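PDB 3IIB: peptidase M28, which probably acts as a dinuclear zinc exopeptidase of family M28, with carboxypeptidase or dipeptidase activity. Local coordinates for residues I254-L258 against A328-F332; S235-A240 against I295-A301; H324-A328 against V385-L390; L22-V27 against A275-A279; L307-K311 against P375-M379. One frame throughout, in Å; residues are numbered along the deposited sequence.

Contact 1: I254-L258 against A328-F332. With ZN (zinc ion), chain C.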
# COMPACT_ATOMS: atom_id res chain seq x y z
N ILE A 254 -31.96 -9.70 3.06
CA ILE A 254 -30.70 -9.43 2.37
C ILE A 254 -29.88 -8.56 3.32
O ILE A 254 -30.36 -7.56 3.87
CB ILE A 254 -30.91 -8.81 0.95
CG1 ILE A 254 -31.72 -7.51 1.02
CG2 ILE A 254 -31.52 -9.89 -0.08
CD1 ILE A 254 -31.84 -6.81 -0.38
N GLY A 255 -28.67 -9.02 3.56
CA GLY A 255 -27.87 -8.44 4.63
C GLY A 255 -26.46 -8.03 4.25
O GLY A 255 -25.93 -8.36 3.18
N ALA A 256 -25.85 -7.34 5.20
CA ALA A 256 -24.43 -6.98 5.17
C ALA A 256 -24.07 -6.71 6.62
O ALA A 256 -24.98 -6.65 7.48
CB ALA A 256 -24.20 -5.69 4.30
N HIS A 257 -22.80 -6.47 6.92
CA HIS A 257 -22.47 -5.96 8.29
C HIS A 257 -22.04 -4.51 8.23
O HIS A 257 -21.39 -4.11 7.29
CB HIS A 257 -21.44 -6.83 9.04
CG HIS A 257 -20.09 -6.94 8.41
ND1 HIS A 257 -19.02 -6.17 8.81
CD2 HIS A 257 -19.60 -7.80 7.48
CE1 HIS A 257 -17.95 -6.50 8.12
NE2 HIS A 257 -18.27 -7.50 7.31
N LEU A 258 -22.44 -3.74 9.25
CA LEU A 258 -22.20 -2.30 9.31
C LEU A 258 -20.89 -2.00 9.97
O LEU A 258 -20.32 -0.90 9.78
CB LEU A 258 -23.35 -1.63 10.09
CG LEU A 258 -23.35 -0.10 10.15
CD1 LEU A 258 -23.27 0.52 8.73
CD2 LEU A 258 -24.57 0.40 10.95
N ALA A 328 -29.68 -14.03 2.52
CA ALA A 328 -28.38 -13.90 1.82
C ALA A 328 -27.67 -12.67 2.32
O ALA A 328 -28.31 -11.73 2.80
CB ALA A 328 -28.53 -13.83 0.29
N GLU A 329 -26.35 -12.71 2.26
CA GLU A 329 -25.52 -11.59 2.73
C GLU A 329 -24.38 -11.29 1.76
O GLU A 329 -23.70 -12.20 1.29
CB GLU A 329 -24.93 -11.88 4.09
CG GLU A 329 -23.98 -10.79 4.54
CD GLU A 329 -23.49 -10.93 5.98
OE1 GLU A 329 -23.04 -12.04 6.33
OE2 GLU A 329 -23.56 -9.92 6.75
N SER A 330 -24.19 -10.00 1.50
CA SER A 330 -23.05 -9.50 0.72
C SER A 330 -21.93 -9.11 1.71
O SER A 330 -22.05 -8.13 2.45
CB SER A 330 -23.44 -8.29 -0.08
OG SER A 330 -22.39 -7.82 -0.96
N ASP A 331 -20.85 -9.88 1.70
CA ASP A 331 -19.67 -9.58 2.55
C ASP A 331 -18.42 -10.23 1.93
O ASP A 331 -17.71 -10.97 2.58
CB ASP A 331 -19.85 -10.09 3.97
CG ASP A 331 -18.71 -9.67 4.86
OD1 ASP A 331 -18.16 -8.60 4.61
OD2 ASP A 331 -18.40 -10.37 5.83
N PHE A 332 -18.19 -9.91 0.68
CA PHE A 332 -16.93 -10.27 0.01
C PHE A 332 -16.53 -9.16 -0.94
O PHE A 332 -16.11 -9.40 -2.07
CB PHE A 332 -17.08 -11.64 -0.64
CG PHE A 332 -15.78 -12.33 -0.94
CD1 PHE A 332 -14.62 -12.05 -0.23
CD2 PHE A 332 -15.72 -13.28 -1.95
CE1 PHE A 332 -13.47 -12.70 -0.53
CE2 PHE A 332 -14.54 -13.97 -2.22
CZ PHE A 332 -13.41 -13.67 -1.52
ZN ZN C . -16.81 -8.73 6.28
O HOH W 1 -15.49 -10.24 5.00
O HOH W 2 -15.79 -9.32 7.83
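The imidazole of His-257 and the carboxylate of Asp-331 meet at a zinc ion with their planes nearly perpendicular, 86° apart, and the carboxylate carbon lies in the ring plane at the imidazole edge. His-257 NE2 binds the zinc at 2.2 Å, while both oxygens of Asp-331 chelate it, OD2 at 2.3 Å. With CG of His-257 set between its backbone N and carbonyl carbon (chi1 62°), the ring swings across to the neighbouring strand end. Two waters and Asp-269 complete the zinc shell, half of the two-zinc centre seen here. Behind the metal the strands run parallel: Gly-255 N donates to Ala-328 O at 2.8 Å, and Ser-330 N returns a bond to Gly-255 O at 2.9 Å. The extended side chain of Glu-329 passes over Gly-255, its OE2 3.3 Å from Ala-256 C, and its OE1 accepts from Asp-376 N. Metal ligands at the C-terminal ends of parallel strands are characteristic of this zinc exopeptidase fold. Strand 293-300 pairs with the other edge of strand 247-257; helix 267-285 packs on Ala-256 and Ser-330, and helix 413-432 on Ile-254 and Ala-328.

Contact 2: S235-A240 against I295-A301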
# COMPACT_ATOMS: atom_id res chain seq x y z
N SER A 235 -24.45 -2.33 20.84
CA SER A 235 -24.50 -1.86 19.46
C SER A 235 -25.90 -2.30 18.97
O SER A 235 -26.74 -2.74 19.76
CB SER A 235 -23.37 -2.48 18.63
OG SER A 235 -23.31 -1.91 17.31
N TYR A 236 -26.14 -2.18 17.68
CA TYR A 236 -27.44 -2.46 17.12
C TYR A 236 -27.36 -3.03 15.71
O TYR A 236 -26.56 -2.55 14.90
CB TYR A 236 -28.28 -1.18 17.03
CG TYR A 236 -28.55 -0.58 18.39
CD1 TYR A 236 -27.65 0.30 18.97
CD2 TYR A 236 -29.69 -0.92 19.09
CE1 TYR A 236 -27.89 0.81 20.24
CE2 TYR A 236 -29.93 -0.41 20.34
CZ TYR A 236 -29.02 0.44 20.90
OH TYR A 236 -29.25 0.97 22.13
N ASN A 237 -28.19 -4.04 15.48
CA ASN A 237 -28.59 -4.44 14.12
C ASN A 237 -29.55 -3.37 13.62
O ASN A 237 -30.50 -3.00 14.33
CB ASN A 237 -29.28 -5.81 14.15
CG ASN A 237 -28.32 -6.96 14.50
OD1 ASN A 237 -27.13 -6.91 14.21
ND2 ASN A 237 -28.88 -8.02 15.08
N VAL A 238 -29.31 -2.85 12.42
CA VAL A 238 -30.13 -1.80 11.85
C VAL A 238 -30.92 -2.41 10.71
O VAL A 238 -30.33 -3.09 9.83
CB VAL A 238 -29.26 -0.62 11.37
CG1 VAL A 238 -30.09 0.44 10.59
CG2 VAL A 238 -28.51 0.01 12.53
N ILE A 239 -32.24 -2.19 10.74
CA ILE A 239 -33.13 -2.93 9.87
C ILE A 239 -34.01 -1.96 9.09
O ILE A 239 -34.55 -0.96 9.65
CB ILE A 239 -33.96 -3.93 10.66
CG1 ILE A 239 -33.03 -4.99 11.33
CG2 ILE A 239 -35.05 -4.56 9.74
CD1 ILE A 239 -33.71 -5.88 12.38
N ALA A 240 -34.17 -2.26 7.81
CA ALA A 240 -35.17 -1.58 6.97
C ALA A 240 -35.98 -2.58 6.19
O ALA A 240 -35.50 -3.67 5.82
CB ALA A 240 -34.53 -0.62 6.00
N ILE A 295 -39.40 -7.55 2.08
CA ILE A 295 -37.95 -7.59 1.92
C ILE A 295 -37.32 -6.85 3.07
O ILE A 295 -37.58 -5.67 3.27
CB ILE A 295 -37.51 -7.01 0.58
CG1 ILE A 295 -38.07 -7.89 -0.56
CG2 ILE A 295 -35.97 -6.85 0.48
CD1 ILE A 295 -38.11 -7.19 -1.98
N ARG A 296 -36.46 -7.54 3.80
CA ARG A 296 -35.85 -6.97 4.98
C ARG A 296 -34.34 -6.82 4.76
O ARG A 296 -33.63 -7.82 4.52
CB ARG A 296 -36.16 -7.85 6.21
CG ARG A 296 -35.54 -7.28 7.50
CD ARG A 296 -35.86 -8.11 8.72
NE ARG A 296 -37.28 -8.01 9.05
CZ ARG A 296 -37.94 -8.84 9.86
NH1 ARG A 296 -37.33 -9.89 10.43
NH2 ARG A 296 -39.22 -8.62 10.11
N VAL A 297 -33.85 -5.57 4.82
CA VAL A 297 -32.43 -5.27 4.79
C VAL A 297 -31.94 -5.32 6.23
O VAL A 297 -32.48 -4.64 7.08
CB VAL A 297 -32.13 -3.89 4.18
CG1 VAL A 297 -30.64 -3.50 4.34
CG2 VAL A 297 -32.49 -3.87 2.68
N VAL A 298 -30.94 -6.16 6.51
CA VAL A 298 -30.38 -6.20 7.85
C VAL A 298 -28.92 -5.82 7.76
O VAL A 298 -28.14 -6.47 7.04
CB VAL A 298 -30.53 -7.59 8.55
CG1 VAL A 298 -29.97 -7.51 9.95
CG2 VAL A 298 -31.96 -8.02 8.52
N LEU A 299 -28.55 -4.77 8.51
CA LEU A 299 -27.19 -4.31 8.56
C LEU A 299 -26.66 -4.71 9.93
O LEU A 299 -27.01 -4.11 10.94
CB LEU A 299 -27.09 -2.81 8.31
CG LEU A 299 -27.77 -2.27 7.06
CD1 LEU A 299 -27.56 -0.74 6.90
CD2 LEU A 299 -27.18 -3.00 5.85
N TYR A 300 -25.92 -5.81 9.95
CA TYR A 300 -25.58 -6.46 11.19
C TYR A 300 -24.46 -5.77 11.92
O TYR A 300 -23.51 -5.27 11.32
CB TYR A 300 -25.16 -7.94 10.96
CG TYR A 300 -26.26 -8.89 10.52
CD1 TYR A 300 -27.08 -9.47 11.45
CD2 TYR A 300 -26.45 -9.22 9.19
CE1 TYR A 300 -28.08 -10.38 11.07
CE2 TYR A 300 -27.45 -10.10 8.80
CZ TYR A 300 -28.24 -10.69 9.75
OH TYR A 300 -29.21 -11.60 9.37
N ALA A 301 -24.59 -5.78 13.24
CA ALA A 301 -23.58 -5.32 14.17
C ALA A 301 -22.52 -6.38 14.43
O ALA A 301 -22.80 -7.58 14.51
CB ALA A 301 -24.25 -4.94 15.56
O HOH W 3 -25.42 -2.53 12.59
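Strands 235-240 and 295-300 run antiparallel, their axes 4.8 Å apart at closest approach, with Val-238 opposite Leu-299 and Ala-240 opposite Val-297 as hydrogen-bonded pairs and Ile-239 opposite Val-298 as the non-hydrogen-bonded pair between them. Each hydrogen-bonded pair exchanges two bonds, such as Leu-299 N to Val-238 O at 2.8 Å. On the face carrying Ile-239 and Val-298, these two side chains lie side by side and point the same way. Ile-239 CG2, anti to the backbone N, reaches the aliphatic part of Arg-296, 3.6 Å from its CG. Beyond that the arginine chain bends at chi3 (-69°), and its guanidinium forms salt bridges with Glu-241 and Glu-320. The pairing joins the long strand 220-242 to strand 293-300 in the mixed sheet of the peptidase, and the face bearing Val-238, Leu-299, Ala-240 and Val-297 is covered by helices 42-57 and 267-285. Past the last backbone pair, the Asn-237 side chain continues the pattern: its OD1 accepts from Ala-301 N at 2.9 Å in a nearly straight bond (175°), the donor lying in the carbonyl plane of the amide. The amide stands almost upright to the Tyr-300 ring, at 84°, while its ND2 donates to Gly-309 O. Val-298 CG1 sits over the centre of one face of that ring. A water bridges Tyr-236 O and Leu-299 O, donating to both where the strands part, and Ala-301 CB fills the corner beside it, 3.4 Å from Tyr-236 O and also against Ser-235 OG.

Contact 3: H324-A328 against V385-L390; sequences HYIAA and VPVASL
Ile-326 lies along the backbone of the facing segment, its CG1 3.8 Å from Val-387 CA and its CD1 reaching on to Ala-388 CB. The torsion that places CG1 opposite the backbone N (chi1 -167°) carries this branch along the neighbouring chain. Ala-327 CB meets Val-387 CG1 at 4.0 Å, and farther along, Leu-390 turns its CD1 back against Ala-328 CB. That last contact is tight, at 3.5 Å between the two methyl carbons. At the opposite end, the Pro-386 ring sits against Tyr-325 O, which lies 3.3 Å from Pro-386 CG, while Val-385 CG1 packs on His-324 CB. The segments run roughly in parallel, their strand axes inclined at 32°, and a single backbone bridge at Ala-327 and Val-387 joins them. Strand 324-329 belongs to the large mixed sheet, whereas strand 387-392 lies at the margin of a small three-stranded sheet beside strand 337-343, so the bridge connects these two elements. Helix 413-432 covers the apolar side, placing Phe-426 against Ala-328 and Ala-388, and Met-430 against Ile-326. In the bridge itself, Ala-327 N donates to Pro-386 O at 3.0 Å and Ala-388 N to Ala-327 O at 3.1 Å. At the polar margin, His-324 NE2 is hydrogen-bonded to the Tyr-313 hydroxyl and ND1 to Glu-320 O, while the Tyr-325 hydroxyl bonds to Val-435 O.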
# COMPACT_ATOMS: atom_id res chain seq x y z
N HIS A 324 -39.09 -16.82 7.51
CA HIS A 324 -37.99 -16.34 6.68
C HIS A 324 -37.91 -17.22 5.46
O HIS A 324 -37.65 -18.41 5.56
CB HIS A 324 -36.66 -16.36 7.42
CG HIS A 324 -36.49 -15.20 8.34
ND1 HIS A 324 -37.39 -14.92 9.34
CD2 HIS A 324 -35.56 -14.21 8.36
CE1 HIS A 324 -37.00 -13.83 9.97
NE2 HIS A 324 -35.91 -13.37 9.39
N TYR A 325 -38.24 -16.68 4.31
CA TYR A 325 -38.29 -17.47 3.09
C TYR A 325 -36.86 -17.88 2.68
O TYR A 325 -36.60 -19.05 2.41
CB TYR A 325 -38.99 -16.66 2.01
CG TYR A 325 -39.16 -17.40 0.71
CD1 TYR A 325 -39.95 -18.55 0.62
CD2 TYR A 325 -38.56 -16.92 -0.45
CE1 TYR A 325 -40.10 -19.22 -0.61
CE2 TYR A 325 -38.69 -17.61 -1.67
CZ TYR A 325 -39.47 -18.71 -1.73
OH TYR A 325 -39.57 -19.35 -2.94
N ILE A 326 -35.96 -16.90 2.62
CA ILE A 326 -34.57 -17.12 2.26
C ILE A 326 -33.79 -15.96 2.78
O ILE A 326 -34.33 -14.85 2.92
CB ILE A 326 -34.39 -17.27 0.74
CG1 ILE A 326 -32.99 -17.81 0.41
CG2 ILE A 326 -34.65 -15.94 0.03
CD1 ILE A 326 -32.93 -18.58 -0.95
N ALA A 327 -32.52 -16.20 3.09
CA ALA A 327 -31.60 -15.17 3.54
C ALA A 327 -30.30 -15.20 2.75
O ALA A 327 -29.85 -16.27 2.38
CB ALA A 327 -31.27 -15.38 5.04
N ALA A 328 -29.68 -14.03 2.52
CA ALA A 328 -28.38 -13.90 1.82
C ALA A 328 -27.67 -12.67 2.32
O ALA A 328 -28.31 -11.73 2.80
CB ALA A 328 -28.53 -13.83 0.29
N VAL A 385 -33.69 -22.35 7.96
CA VAL A 385 -33.88 -21.19 7.08
C VAL A 385 -33.02 -21.38 5.84
O VAL A 385 -31.79 -21.56 5.94
CB VAL A 385 -33.48 -19.88 7.76
CG1 VAL A 385 -33.77 -18.69 6.82
CG2 VAL A 385 -34.24 -19.73 9.10
N PRO A 386 -33.67 -21.39 4.66
CA PRO A 386 -32.90 -21.44 3.42
C PRO A 386 -32.02 -20.22 3.23
O PRO A 386 -32.31 -19.13 3.73
CB PRO A 386 -34.01 -21.49 2.32
CG PRO A 386 -35.20 -22.01 2.99
CD PRO A 386 -35.11 -21.44 4.39
N VAL A 387 -30.92 -20.40 2.50
CA VAL A 387 -30.04 -19.31 2.19
C VAL A 387 -29.52 -19.46 0.76
O VAL A 387 -29.69 -20.50 0.14
CB VAL A 387 -28.83 -19.21 3.18
CG1 VAL A 387 -29.32 -18.89 4.63
CG2 VAL A 387 -27.91 -20.44 3.11
N ALA A 388 -28.92 -18.38 0.27
CA ALA A 388 -28.12 -18.38 -0.95
C ALA A 388 -26.77 -17.72 -0.67
O ALA A 388 -26.65 -16.86 0.23
CB ALA A 388 -28.86 -17.65 -2.09
N SER A 389 -25.76 -18.15 -1.43
CA SER A 389 -24.45 -17.50 -1.45
C SER A 389 -24.27 -16.97 -2.86
O SER A 389 -24.14 -17.74 -3.83
CB SER A 389 -23.34 -18.48 -1.11
OG SER A 389 -23.33 -18.81 0.27
N LEU A 390 -24.27 -15.65 -2.96
CA LEU A 390 -24.11 -14.97 -4.22
C LEU A 390 -22.60 -14.69 -4.31
O LEU A 390 -22.06 -13.78 -3.66
CB LEU A 390 -24.97 -13.70 -4.24
CG LEU A 390 -26.49 -13.99 -4.30
CD1 LEU A 390 -27.05 -14.08 -2.87
CD2 LEU A 390 -27.24 -12.92 -5.06

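Contact 4: L22-V27 against A275-A279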
# COMPACT_ATOMS: atom_id res chain seq x y z
N LEU A 22 -26.54 5.33 -7.06
CA LEU A 22 -27.00 5.14 -5.66
C LEU A 22 -26.07 4.23 -4.85
O LEU A 22 -25.64 4.60 -3.77
CB LEU A 22 -28.45 4.62 -5.60
CG LEU A 22 -28.99 4.44 -4.17
CD1 LEU A 22 -28.99 5.78 -3.33
CD2 LEU A 22 -30.40 3.77 -4.22
N GLY A 23 -25.75 3.05 -5.38
CA GLY A 23 -24.87 2.10 -4.66
C GLY A 23 -23.56 2.77 -4.27
O GLY A 23 -23.15 2.76 -3.10
N TYR A 24 -22.92 3.40 -5.25
CA TYR A 24 -21.64 4.08 -4.99
C TYR A 24 -21.83 5.21 -3.98
O TYR A 24 -21.04 5.39 -3.05
CB TYR A 24 -21.04 4.64 -6.29
CG TYR A 24 -19.76 5.44 -6.01
CD1 TYR A 24 -18.52 4.81 -5.92
CD2 TYR A 24 -19.84 6.81 -5.75
CE1 TYR A 24 -17.38 5.54 -5.64
CE2 TYR A 24 -18.71 7.53 -5.46
CZ TYR A 24 -17.48 6.89 -5.41
OH TYR A 24 -16.36 7.66 -5.13
N ASP A 25 -22.91 5.97 -4.16
CA ASP A 25 -23.19 7.11 -3.29
C ASP A 25 -23.39 6.67 -1.84
O ASP A 25 -23.01 7.40 -0.93
CB ASP A 25 -24.44 7.85 -3.75
CG ASP A 25 -24.27 8.56 -5.09
OD1 ASP A 25 -23.14 8.88 -5.51
OD2 ASP A 25 -25.32 8.78 -5.72
N ILE A 26 -23.96 5.49 -1.61
CA ILE A 26 -24.20 5.02 -0.25
C ILE A 26 -22.85 4.69 0.41
O ILE A 26 -22.59 5.08 1.56
CB ILE A 26 -25.15 3.82 -0.19
CG1 ILE A 26 -26.57 4.26 -0.57
CG2 ILE A 26 -25.19 3.28 1.21
CD1 ILE A 26 -27.54 3.11 -0.79
N VAL A 27 -21.97 4.03 -0.32
CA VAL A 27 -20.67 3.68 0.27
C VAL A 27 -19.74 4.91 0.40
O VAL A 27 -18.96 5.02 1.39
CB VAL A 27 -19.95 2.48 -0.40
CG1 VAL A 27 -19.63 2.71 -1.86
CG2 VAL A 27 -18.66 2.14 0.41
N ALA A 275 -23.95 -0.97 0.89
CA ALA A 275 -24.44 -0.22 -0.26
C ALA A 275 -25.15 -1.12 -1.22
O ALA A 275 -26.16 -0.71 -1.82
CB ALA A 275 -23.29 0.49 -0.97
N ILE A 276 -24.62 -2.33 -1.40
CA ILE A 276 -25.20 -3.26 -2.37
C ILE A 276 -26.61 -3.61 -1.97
O ILE A 276 -27.56 -3.46 -2.76
CB ILE A 276 -24.32 -4.51 -2.52
CG1 ILE A 276 -23.07 -4.17 -3.33
CG2 ILE A 276 -25.10 -5.68 -3.17
CD1 ILE A 276 -21.88 -5.14 -3.11
N VAL A 277 -26.78 -4.08 -0.72
CA VAL A 277 -28.13 -4.53 -0.29
C VAL A 277 -29.10 -3.36 -0.10
O VAL A 277 -30.29 -3.46 -0.49
CB VAL A 277 -28.11 -5.48 0.93
CG1 VAL A 277 -27.25 -6.74 0.62
CG2 VAL A 277 -27.65 -4.78 2.24
N THR A 278 -28.61 -2.22 0.38
CA THR A 278 -29.48 -1.01 0.55
C THR A 278 -29.94 -0.46 -0.79
O THR A 278 -31.13 -0.19 -0.98
CB THR A 278 -28.80 0.07 1.37
OG1 THR A 278 -28.41 -0.48 2.64
CG2 THR A 278 -29.75 1.26 1.63
N ALA A 279 -29.00 -0.28 -1.72
CA ALA A 279 -29.36 0.19 -3.06
C ALA A 279 -30.30 -0.78 -3.78
O ALA A 279 -31.27 -0.34 -4.41
CB ALA A 279 -28.10 0.46 -3.94
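Ala-275 presses its methyl group into the backbone of helix 22-33, where CB comes within 3.1 Å of Gly-23 O, a very close approach. The same methyl is flanked by Ile-26 and Val-27, with Val-27 CB 3.9 Å away, while Ile-26 lays its CG2 over Ala-275 CA. One turn farther on, Thr-278 offers its methyl rather than its hydroxyl: CG2 meets Ile-26 CD1 at 3.8 Å, the two side chains crossing at a slant. Its OG1, held beside its own backbone N (chi1 -56°), instead bonds to Val-274 O within the helix. Ala-279 then sets CB against the bare backbone of Gly-23, 3.7 Å from its CA. Leu-22 closes this end, its CD2 reaching Ala-279 CA at 3.9 Å, and Ile-26 CD1 touches Ala-279 N as well as Thr-278. The contact is apolar, built from small residues on one helix and branched side chains around a glycine on the other. The short axes pass at 8.4 Å and are inclined at 128°, a steep crossing with the chains running in broadly opposed senses. Helix 267-285 packs on the central sheet, its Val-277 resting on Val-297 and Leu-299 of strand 293-300, and helix 22-33 forms a further layer outside it. Helix 42-57 adds Trp-50 beside Ile-26 and Leu-55 beside Thr-278, and helix 413-432 flanks helix 267-285 through Ile-276 and Ala-279.

Contact 5: L307-K311 against P375-M379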
# COMPACT_ATOMS: atom_id res chain seq x y z
N LEU A 307 -19.53 -12.59 14.54
CA LEU A 307 -20.93 -12.69 14.13
C LEU A 307 -21.90 -12.37 15.26
O LEU A 307 -22.97 -12.91 15.32
CB LEU A 307 -21.27 -14.08 13.58
CG LEU A 307 -20.25 -14.79 12.71
CD1 LEU A 307 -20.80 -16.18 12.26
CD2 LEU A 307 -19.85 -13.91 11.55
N LEU A 308 -21.54 -11.47 16.16
CA LEU A 308 -22.39 -11.23 17.32
C LEU A 308 -23.80 -10.74 16.95
O LEU A 308 -24.77 -11.17 17.53
CB LEU A 308 -21.73 -10.23 18.28
CG LEU A 308 -20.33 -10.64 18.79
CD1 LEU A 308 -19.79 -9.60 19.76
CD2 LEU A 308 -20.31 -12.05 19.40
N GLY A 309 -23.90 -9.81 16.00
CA GLY A 309 -25.20 -9.36 15.56
C GLY A 309 -25.98 -10.42 14.82
O GLY A 309 -27.17 -10.56 15.04
N GLY A 310 -25.32 -11.21 13.99
CA GLY A 310 -26.01 -12.32 13.34
C GLY A 310 -26.58 -13.34 14.33
O GLY A 310 -27.73 -13.76 14.19
N LYS A 311 -25.77 -13.72 15.31
CA LYS A 311 -26.18 -14.68 16.31
C LYS A 311 -27.34 -14.08 17.14
O LYS A 311 -28.30 -14.77 17.47
CB LYS A 311 -25.00 -14.98 17.22
CG LYS A 311 -23.98 -15.87 16.55
CD LYS A 311 -22.75 -16.10 17.39
CE LYS A 311 -21.84 -17.09 16.67
NZ LYS A 311 -20.52 -17.24 17.32
N PRO A 375 -21.49 -14.80 6.30
CA PRO A 375 -21.19 -14.99 7.70
C PRO A 375 -22.36 -14.78 8.65
O PRO A 375 -22.66 -15.65 9.47
CB PRO A 375 -20.09 -13.96 7.97
CG PRO A 375 -19.52 -13.65 6.69
CD PRO A 375 -20.48 -13.98 5.62
N ASP A 376 -23.04 -13.64 8.54
CA ASP A 376 -24.12 -13.33 9.47
C ASP A 376 -25.41 -14.15 9.31
O ASP A 376 -26.26 -14.12 10.21
CB ASP A 376 -24.45 -11.85 9.35
CG ASP A 376 -23.30 -10.98 9.79
OD1 ASP A 376 -22.83 -11.20 10.92
OD2 ASP A 376 -22.85 -10.11 8.99
N VAL A 377 -25.56 -14.84 8.18
CA VAL A 377 -26.69 -15.74 7.99
C VAL A 377 -26.30 -17.21 8.01
O VAL A 377 -27.13 -18.10 7.80
CB VAL A 377 -27.46 -15.40 6.67
CG1 VAL A 377 -27.91 -13.96 6.71
CG2 VAL A 377 -26.60 -15.70 5.43
N SER A 378 -25.03 -17.48 8.33
CA SER A 378 -24.48 -18.83 8.19
C SER A 378 -25.02 -19.76 9.27
O SER A 378 -24.89 -20.97 9.13
CB SER A 378 -22.95 -18.81 8.24
OG SER A 378 -22.46 -18.37 9.50
N MSE A 379 -25.65 -19.20 10.32
CA MSE A 379 -26.21 -20.03 11.40
C MSE A 379 -27.66 -20.40 11.13
O MSE A 379 -28.29 -21.18 11.85
CB MSE A 379 -26.03 -19.35 12.78
CG MSE A 379 -26.96 -18.23 13.07
SE MSE A 379 -26.65 -16.68 11.98
CE MSE A 379 -24.87 -16.26 12.54
O HOH W 4 -22.73 -10.04 13.20
O HOH W 5 -28.74 -13.69 11.37
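Leu-307 lays its forked end over Pro-375, meeting it at about a right angle: CD2 touches Pro-375 CB at 3.6 Å, while CD1 lies 3.4 Å from Pro-375 O. That carbonyl also accepts from the hydroxyl and the backbone N of Ser-378, which ties down the short 3-10 turn beneath the leucine. Met-379, a selenomethionine, also reaches this leucine, folded at chi2 and chi3 (-68° and -63°) so that its selenium and methyl lie against the first helical turn. Its SE is 3.8 Å from Gly-310 O, and CE touches both Leu-307 CD1 and Lys-311 CG. Gly-310 brings the helix close to Asp-376, its CA 3.6 Å from Asp-376 O. Two waters bridge the polar atoms here: one accepts from Gly-310 N and donates to Asp-376 OD1 at 2.6 Å, the other donates to Gly-310 O and to Asp-376 O. The contact joins the N-terminal end of helix 308-316 to the loop beside the zinc site, where Asp-376 borders Glu-303 and His-257. Asp-376 and Val-377 lean on Tyr-300 of strand 293-300, Pro-375 on Glu-329 of strand 324-329, and Leu-308 on strand 62-84.

How the contacts relate
Of the buried contacts, 1 and 2 lie within the large sheet, meeting where strands 247-257 and 293-300 pair, while contact 3, sharing Ala-328 with contact 1, leads from it to the small one. All three carry backbone hydrogen bonds, four in contact 2 and two each in contacts 1 and 3, but only contact 1 adds metal ligation. Contact 4, also buried, is purely apolar helix packing on the sheet face, touching contacts 1 and 2 through Val-277 yet lying about 21 Å, centre to centre, from contacts 3 and 5. Contact 5 is partly buried and combines apolar side-chain packing with two bridging waters; it joins contact 1 through Glu-329 and Asp-376, and contact 2 through Asn-237 and Gly-309.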